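Side-chain contacts in laccase (Botrytis aclada, PDB 3SQR), which oxidises phenolic substrates with dioxygen, which it reduces to water at a cluster of copper ions, and probably serves in lignin degradation: residues P98-D103 with T165-H170; P182-G187 with R264-N269. All coordinates share one frame; numbering follows the deposited sequence.

Contact 1. Residues P98-D103 with T165-H170; sequences PAIIAD and TWYHSH. With CU (copper (II) ion), chain F; CU (copper (II) ion), chain E; NAG (2-acetamido-2-deoxy-beta-D-glucopyranose), chain C; BMA (beta-D-mannopyranose), chain B.
Tyr-167 reaches from strand 163-169 to the loop leading into strand 100-103 and to the first residue of that strand. Its hydroxyl meets the backbone of Pro-98 and its ring meets Ile-100. Tyr-167 OH donates a hydrogen bond to Pro-98 O, 2.7 Å long. The hydroxyl lies in the plane of that carbonyl, on a lone pair, with a C=O...O angle of 136°. Pro-98 O in turn sits at the edge of the tyrosine ring, near its plane. Pro-98 CD comes within 3.5 Å of Tyr-167 OH, the two side chains crossing at about a right angle.

Ile-100 approaches a face of the same ring. Its CD1 is 4.0 Å from the centroid of the Tyr-167 ring and 20° off the normal, a CH-pi contact displaced toward the rim. The closest atoms are Ile-100 CD1 and Tyr-167 CE1, at 3.7 Å. The extended CG1-CD1 arm carries the methyl to the ring, and these two side chains also cross at about a right angle. Leu-72 of strand 67-79 also packs on Tyr-167.

The next residue on the strand is a copper ligand. His-168 NE2 binds one copper at 2.0 Å, together with His-126 and His-527. His-168 ND1 donates a nearly straight hydrogen bond (170°) to Ser-169 O, which helps fix the rotation of the imidazole. His-170 binds a second copper with His-468 and His-525. These histidines match the type 3 sites of related multicopper oxidases. The tyrosine thus ties the strand that carries His-168 and leads to His-170 to an edge strand of its sheet, with a directional bond at the hydroxyl and apolar contact over the ring.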
loop_
_atom_site.group_PDB
_atom_site.type_symbol
_atom_site.label_atom_id
_atom_site.label_comp_id
_atom_site.label_asym_id
_atom_site.label_seq_id
_atom_site.Cartn_x
_atom_site.Cartn_y
_atom_site.Cartn_z
ATOM N N PRO A 98 3.038 2.858 15.271
ATOM C CA PRO A 98 3.724 1.703 15.875
ATOM C C PRO A 98 3.864 0.550 14.920
ATOM O O PRO A 98 3.004 0.290 14.104
ATOM C CB PRO A 98 2.767 1.256 16.994
ATOM C CG PRO A 98 1.886 2.344 17.262
ATOM C CD PRO A 98 1.845 3.240 16.017
ATOM N N ALA A 99 4.978 -0.171 15.037
ATOM C CA ALA A 99 5.140 -1.398 14.275
ATOM C C ALA A 99 4.261 -2.509 14.842
ATOM O O ALA A 99 4.214 -2.737 16.049
ATOM C CB ALA A 99 6.602 -1.862 14.319
ATOM N N ILE A 100 3.603 -3.223 13.938
ATOM C CA ILE A 100 2.949 -4.426 14.264
ATOM C C ILE A 100 3.803 -5.479 13.649
ATOM O O ILE A 100 3.971 -5.532 12.411
ATOM C CB ILE A 100 1.542 -4.433 13.683
ATOM C CG1 ILE A 100 0.777 -3.284 14.322
ATOM C CG2 ILE A 100 0.911 -5.830 13.871
ATOM C CD1 ILE A 100 -0.608 -3.131 13.846
ATOM N N ILE A 101 4.359 -6.326 14.524
ATOM C CA ILE A 101 5.313 -7.370 14.117
ATOM C C ILE A 101 4.721 -8.686 14.606
ATOM O O ILE A 101 4.377 -8.843 15.805
ATOM C CB ILE A 101 6.740 -7.097 14.583
ATOM C CG1 ILE A 101 7.258 -5.744 14.024
ATOM C CG2 ILE A 101 7.730 -8.271 14.161
ATOM C CD1 ILE A 101 8.737 -5.279 14.493
ATOM N N ALA A 102 4.577 -9.625 13.690
ATOM C CA ALA A 102 4.052 -10.903 14.019
ATOM C C ALA A 102 4.813 -11.951 13.252
ATOM O O ALA A 102 5.718 -11.633 12.510
ATOM C CB ALA A 102 2.491 -10.966 13.722
ATOM N N ASP A 103 4.523 -13.216 13.531
ATOM C CA ASP A 103 5.061 -14.329 12.780
ATOM C C ASP A 103 3.957 -14.851 11.917
ATOM O O ASP A 103 2.781 -14.803 12.266
ATOM C CB ASP A 103 5.502 -15.501 13.705
ATOM C CG ASP A 103 6.697 -15.141 14.549
ATOM O OD1 ASP A 103 7.543 -14.378 14.096
ATOM O OD2 ASP A 103 6.734 -15.574 15.698
ATOM N N THR A 165 4.657 -5.390 4.848
ATOM C CA THR A 165 3.541 -4.570 4.430
ATOM C C THR A 165 3.353 -3.450 5.424
ATOM O O THR A 165 4.264 -3.104 6.193
ATOM C CB THR A 165 2.267 -5.389 4.095
ATOM O OG1 THR A 165 1.402 -4.534 3.352
ATOM C CG2 THR A 165 1.583 -5.956 5.375
ATOM N N TRP A 166 2.169 -2.852 5.364
ATOM C CA TRP A 166 1.891 -1.672 6.130
ATOM C C TRP A 166 0.406 -1.689 6.411
ATOM O O TRP A 166 -0.326 -2.384 5.740
ATOM C CB TRP A 166 2.323 -0.413 5.402
ATOM C CG TRP A 166 1.738 -0.127 4.030
ATOM C CD1 TRP A 166 1.695 -0.975 2.930
ATOM C CD2 TRP A 166 1.207 1.118 3.578
ATOM N NE1 TRP A 166 1.197 -0.289 1.838
ATOM C CE2 TRP A 166 0.860 0.976 2.217
ATOM C CE3 TRP A 166 0.977 2.342 4.193
ATOM C CZ2 TRP A 166 0.237 2.010 1.493
ATOM C CZ3 TRP A 166 0.409 3.387 3.492
ATOM C CH2 TRP A 166 0.024 3.227 2.142
ATOM N N TYR A 167 0.013 -0.935 7.414
ATOM C CA TYR A 167 -1.430 -0.752 7.690
ATOM C C TYR A 167 -1.676 0.719 7.571
ATOM O O TYR A 167 -0.798 1.546 7.880
ATOM C CB TYR A 167 -1.827 -1.298 9.055
ATOM C CG TYR A 167 -1.164 -0.645 10.227
ATOM C CD1 TYR A 167 0.102 -0.965 10.615
ATOM C CD2 TYR A 167 -1.848 0.296 11.002
ATOM C CE1 TYR A 167 0.700 -0.356 11.739
ATOM C CE2 TYR A 167 -1.265 0.893 12.099
ATOM C CZ TYR A 167 0.028 0.575 12.455
ATOM O OH TYR A 167 0.574 1.199 13.514
ATOM N N HIS A 168 -2.906 1.098 7.181
ATOM C CA HIS A 168 -3.144 2.498 7.014
ATOM C C HIS A 168 -4.606 2.774 7.022
ATOM O O HIS A 168 -5.388 1.916 6.724
ATOM C CB HIS A 168 -2.542 3.048 5.736
ATOM C CG HIS A 168 -2.998 2.372 4.465
ATOM N ND1 HIS A 168 -4.140 2.741 3.783
ATOM C CD2 HIS A 168 -2.394 1.430 3.704
ATOM C CE1 HIS A 168 -4.242 2.000 2.683
ATOM N NE2 HIS A 168 -3.169 1.220 2.597
ATOM N N SER A 169 -4.957 3.992 7.325
ATOM C CA SER A 169 -6.381 4.325 7.154
ATOM C C SER A 169 -6.783 4.184 5.706
ATOM O O SER A 169 -6.028 4.542 4.810
ATOM C CB SER A 169 -6.677 5.739 7.611
ATOM O OG SER A 169 -8.027 6.060 7.261
ATOM N N HIS A 170 -7.990 3.644 5.484
ATOM C CA HIS A 170 -8.533 3.594 4.170
ATOM C C HIS A 170 -9.776 4.521 4.140
ATOM O O HIS A 170 -10.578 4.466 3.235
ATOM C CB HIS A 170 -8.897 2.178 3.801
ATOM C CG HIS A 170 -8.662 1.841 2.372
ATOM N ND1 HIS A 170 -9.229 2.533 1.342
ATOM C CD2 HIS A 170 -7.871 0.892 1.787
ATOM C CE1 HIS A 170 -8.864 1.998 0.191
ATOM N NE2 HIS A 170 -8.011 1.017 0.429
HETATM CU CU CU F . -2.774 0.299 0.866
HETATM CU CU CU E . -7.000 -0.223 -0.866
HETATM C C1 NAG C . 11.820 -0.388 13.899
HETATM C C2 NAG C . 11.003 -0.639 15.163
HETATM C C3 NAG C . 11.571 -1.780 16.010
HETATM C C4 NAG C . 11.881 -3.013 15.167
HETATM C C5 NAG C . 12.620 -2.633 13.877
HETATM C C6 NAG C . 12.884 -3.861 12.989
HETATM C C7 NAG C . 9.678 1.201 16.025
HETATM C C8 NAG C . 9.587 2.461 16.828
HETATM N N2 NAG C . 10.862 0.581 15.962
HETATM O O3 NAG C . 10.638 -2.134 17.025
HETATM O O4 NAG C . 12.773 -3.797 15.947
HETATM O O5 NAG C . 11.914 -1.611 13.161
HETATM O O6 NAG C . 11.756 -4.167 12.181
HETATM O O7 NAG C . 8.679 0.768 15.422
HETATM C C1 BMA B . 12.249 -5.066 16.392
HETATM C C2 BMA B . 13.402 -5.931 16.920
HETATM C C3 BMA B . 12.835 -7.302 17.371
HETATM C C4 BMA B . 11.684 -7.107 18.375
HETATM C C5 BMA B . 10.688 -6.042 17.881
HETATM C C6 BMA B . 9.689 -5.662 18.971
HETATM O O2 BMA B . 13.993 -5.133 17.932
HETATM O O3 BMA B . 13.785 -8.263 17.819
HETATM O O4 BMA B . 11.001 -8.336 18.544
HETATM O O5 BMA B . 11.327 -4.850 17.435
HETATM O O6 BMA B . 10.342 -4.910 19.995
HETATM O O HOH W 1 -5.275 0.509 0.057
#

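Contact 2. Residues P182-G187 with R264-N269; sequences PLIING and RLRLIN
The guanidinium of Arg-266 lies between Ile-184 on one face and Arg-264 on the other. Ile-184 CG2 sits over the centre of the group, 3.5 Å from Arg-266 CZ. Arg-264 NE lies 3.5 Å above the opposite face, and Arg-266 NH2 in turn lies over the face of the Arg-264 guanidinium. At the edge, in plane, lies water 2. Asn-186 comes in obliquely, its OD1 3.5 Å from Arg-266 NH2, with the amide plane turned 77° from the guanidinium.

Arg-266 is extended from CG to NE, and its last torsion (chi4 -97°) turns the guanidinium across the end of that chain. The aliphatic part meets Ile-184 too: Arg-266 CD is 3.9 Å from Ile-184 CD1.

Two waters lie between the segments. Water 2 donates to Ile-185 O at 2.6 Å and accepts from Arg-266 NH1 at 3.0 Å. Water 3 accepts from Arg-264 NH1 at 2.8 Å and lies 2.8 Å from Gly-187 O, where it can donate.

Other residues satisfy the charged ends. Arg-266 NH1 bonds Thr-164 and NH2 forms a salt bridge with Asp-196, while Arg-264 NE pairs with Asp-312. Asp-196 and Asp-312 probably balance the two positive charges.

Strand 180-186 belongs to a sheet of the first multicopper oxidase region, and strand 262-269 to a sheet of the second. The contact is therefore part of the buried junction between two cupredoxin-like domains, the beta-sandwich units of the laccase fold.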
loop_
_atom_site.group_PDB
_atom_site.type_symbol
_atom_site.label_atom_id
_atom_site.label_comp_id
_atom_site.label_asym_id
_atom_site.label_seq_id
_atom_site.Cartn_x
_atom_site.Cartn_y
_atom_site.Cartn_z
ATOM N N PRO A 182 4.059 0.302 9.909
ATOM C CA PRO A 182 4.561 -0.903 9.293
ATOM C C PRO A 182 3.887 -2.139 9.885
ATOM O O PRO A 182 3.625 -2.197 11.080
ATOM C CB PRO A 182 6.039 -0.876 9.649
ATOM C CG PRO A 182 6.139 -0.143 10.947
ATOM C CD PRO A 182 4.936 0.826 10.962
ATOM N N LEU A 183 3.651 -3.145 9.038
ATOM C CA LEU A 183 3.201 -4.426 9.472
ATOM C C LEU A 183 4.148 -5.463 8.893
ATOM O O LEU A 183 4.162 -5.651 7.680
ATOM C CB LEU A 183 1.792 -4.641 8.934
ATOM C CG LEU A 183 1.138 -6.020 9.117
ATOM C CD1 LEU A 183 1.165 -6.597 10.476
ATOM C CD2 LEU A 183 -0.381 -5.869 8.666
ATOM N N ILE A 184 4.957 -6.045 9.739
ATOM C CA ILE A 184 6.036 -6.966 9.353
ATOM C C ILE A 184 5.659 -8.308 9.877
ATOM O O ILE A 184 5.389 -8.452 11.086
ATOM C CB ILE A 184 7.369 -6.526 9.925
ATOM C CG1 ILE A 184 7.789 -5.240 9.237
ATOM C CG2 ILE A 184 8.422 -7.522 9.605
ATOM C CD1 ILE A 184 9.073 -4.580 9.852
ATOM N N ILE A 185 5.613 -9.285 8.986
ATOM C CA ILE A 185 5.273 -10.648 9.360
ATOM C C ILE A 185 6.523 -11.506 9.064
ATOM O O ILE A 185 6.929 -11.660 7.933
ATOM C CB ILE A 185 4.013 -11.187 8.649
ATOM C CG1 ILE A 185 2.815 -10.203 8.848
ATOM C CG2 ILE A 185 3.665 -12.612 9.153
ATOM C CD1 ILE A 185 1.772 -10.281 7.677
ATOM N N ASN A 186 7.113 -12.021 10.132
ATOM C CA ASN A 186 8.326 -12.819 9.936
ATOM C C ASN A 186 7.989 -14.154 9.381
ATOM O O ASN A 186 6.922 -14.728 9.574
ATOM C CB ASN A 186 9.172 -12.882 11.175
ATOM C CG ASN A 186 9.835 -11.542 11.461
ATOM O OD1 ASN A 186 10.660 -11.008 10.669
ATOM N ND2 ASN A 186 9.435 -10.988 12.543
ATOM N N GLY A 187 8.954 -14.650 8.642
ATOM C CA GLY A 187 8.773 -15.860 7.895
ATOM C C GLY A 187 10.070 -16.081 7.139
ATOM O O GLY A 187 11.073 -15.409 7.376
ATOM N N ARG A 264 18.740 -6.789 5.427
ATOM C CA ARG A 264 17.420 -6.757 4.801
ATOM C C ARG A 264 16.768 -5.392 5.090
ATOM O O ARG A 264 16.686 -4.920 6.223
ATOM C CB ARG A 264 16.567 -7.879 5.381
ATOM C CG ARG A 264 15.156 -7.856 4.846
ATOM C CD ARG A 264 14.416 -9.011 5.415
ATOM N NE ARG A 264 13.172 -9.227 4.697
ATOM C CZ ARG A 264 12.498 -10.369 4.780
ATOM N NH1 ARG A 264 12.951 -11.405 5.496
ATOM N NH2 ARG A 264 11.362 -10.482 4.125
ATOM N N LEU A 265 16.439 -4.712 4.022
ATOM C CA LEU A 265 15.713 -3.408 4.060
ATOM C C LEU A 265 14.352 -3.657 3.456
ATOM O O LEU A 265 14.224 -4.268 2.423
ATOM C CB LEU A 265 16.398 -2.376 3.192
ATOM C CG LEU A 265 17.732 -1.785 3.679
ATOM C CD1 LEU A 265 18.766 -2.817 4.123
ATOM C CD2 LEU A 265 18.243 -0.778 2.606
ATOM N N ARG A 266 13.348 -3.037 4.048
ATOM C CA ARG A 266 11.962 -3.315 3.630
ATOM C C ARG A 266 11.391 -2.007 3.171
ATOM O O ARG A 266 11.123 -1.146 3.978
ATOM C CB ARG A 266 11.206 -3.907 4.799
ATOM C CG ARG A 266 11.815 -5.180 5.400
ATOM C CD ARG A 266 11.052 -5.548 6.624
ATOM N NE ARG A 266 11.455 -6.762 7.278
ATOM C CZ ARG A 266 10.880 -7.956 7.128
ATOM N NH1 ARG A 266 9.903 -8.126 6.269
ATOM N NH2 ARG A 266 11.320 -8.999 7.820
ATOM N N LEU A 267 11.294 -1.864 1.864
ATOM C CA LEU A 267 11.003 -0.617 1.242
ATOM C C LEU A 267 9.526 -0.530 0.964
ATOM O O LEU A 267 8.951 -1.440 0.382
ATOM C CB LEU A 267 11.775 -0.466 -0.042
ATOM C CG LEU A 267 13.304 -0.657 0.148
ATOM C CD1 LEU A 267 14.015 -0.773 -1.214
ATOM C CD2 LEU A 267 13.868 0.468 1.011
ATOM N N ILE A 268 8.943 0.589 1.365
ATOM C CA ILE A 268 7.510 0.880 1.125
ATOM C C ILE A 268 7.310 2.267 0.648
ATOM O O ILE A 268 7.723 3.218 1.308
ATOM C CB ILE A 268 6.623 0.641 2.346
ATOM C CG1 ILE A 268 7.059 -0.611 3.114
ATOM C CG2 ILE A 268 5.051 0.619 1.903
ATOM C CD1 ILE A 268 6.122 -0.999 4.206
ATOM N N ASN A 269 6.605 2.407 -0.471
ATOM C CA ASN A 269 6.194 3.725 -0.938
ATOM C C ASN A 269 4.767 3.988 -0.393
ATOM O O ASN A 269 3.851 3.319 -0.755
ATOM C CB ASN A 269 6.265 3.811 -2.473
ATOM C CG ASN A 269 5.704 5.090 -3.063
ATOM O OD1 ASN A 269 5.120 5.985 -2.395
ATOM N ND2 ASN A 269 5.833 5.158 -4.429
HETATM O O HOH W 2 9.228 -10.955 6.829
HETATM O O HOH W 3 10.778 -13.072 5.915
#

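In the fold
The centres of the two contacts are about 9 Å apart, and contact 1 closes along the chain before contact 2 opens. Strand 180-186 connects them. It lies between strands 100-103 and 163-169 in one sheet, parallel to the first and antiparallel to the second. Probable backbone hydrogen bonds join it to both, from Asn-186 N to Ala-102 O and from Thr-165 N to Leu-183 O. Contact 1 stays within the first multicopper oxidase region, whereas contact 2 leads to strand 262-269 in the second. Ile-268 also packs against Thr-165. The sheet that holds His-168 thus also packs, through strand 180-186, against the second domain.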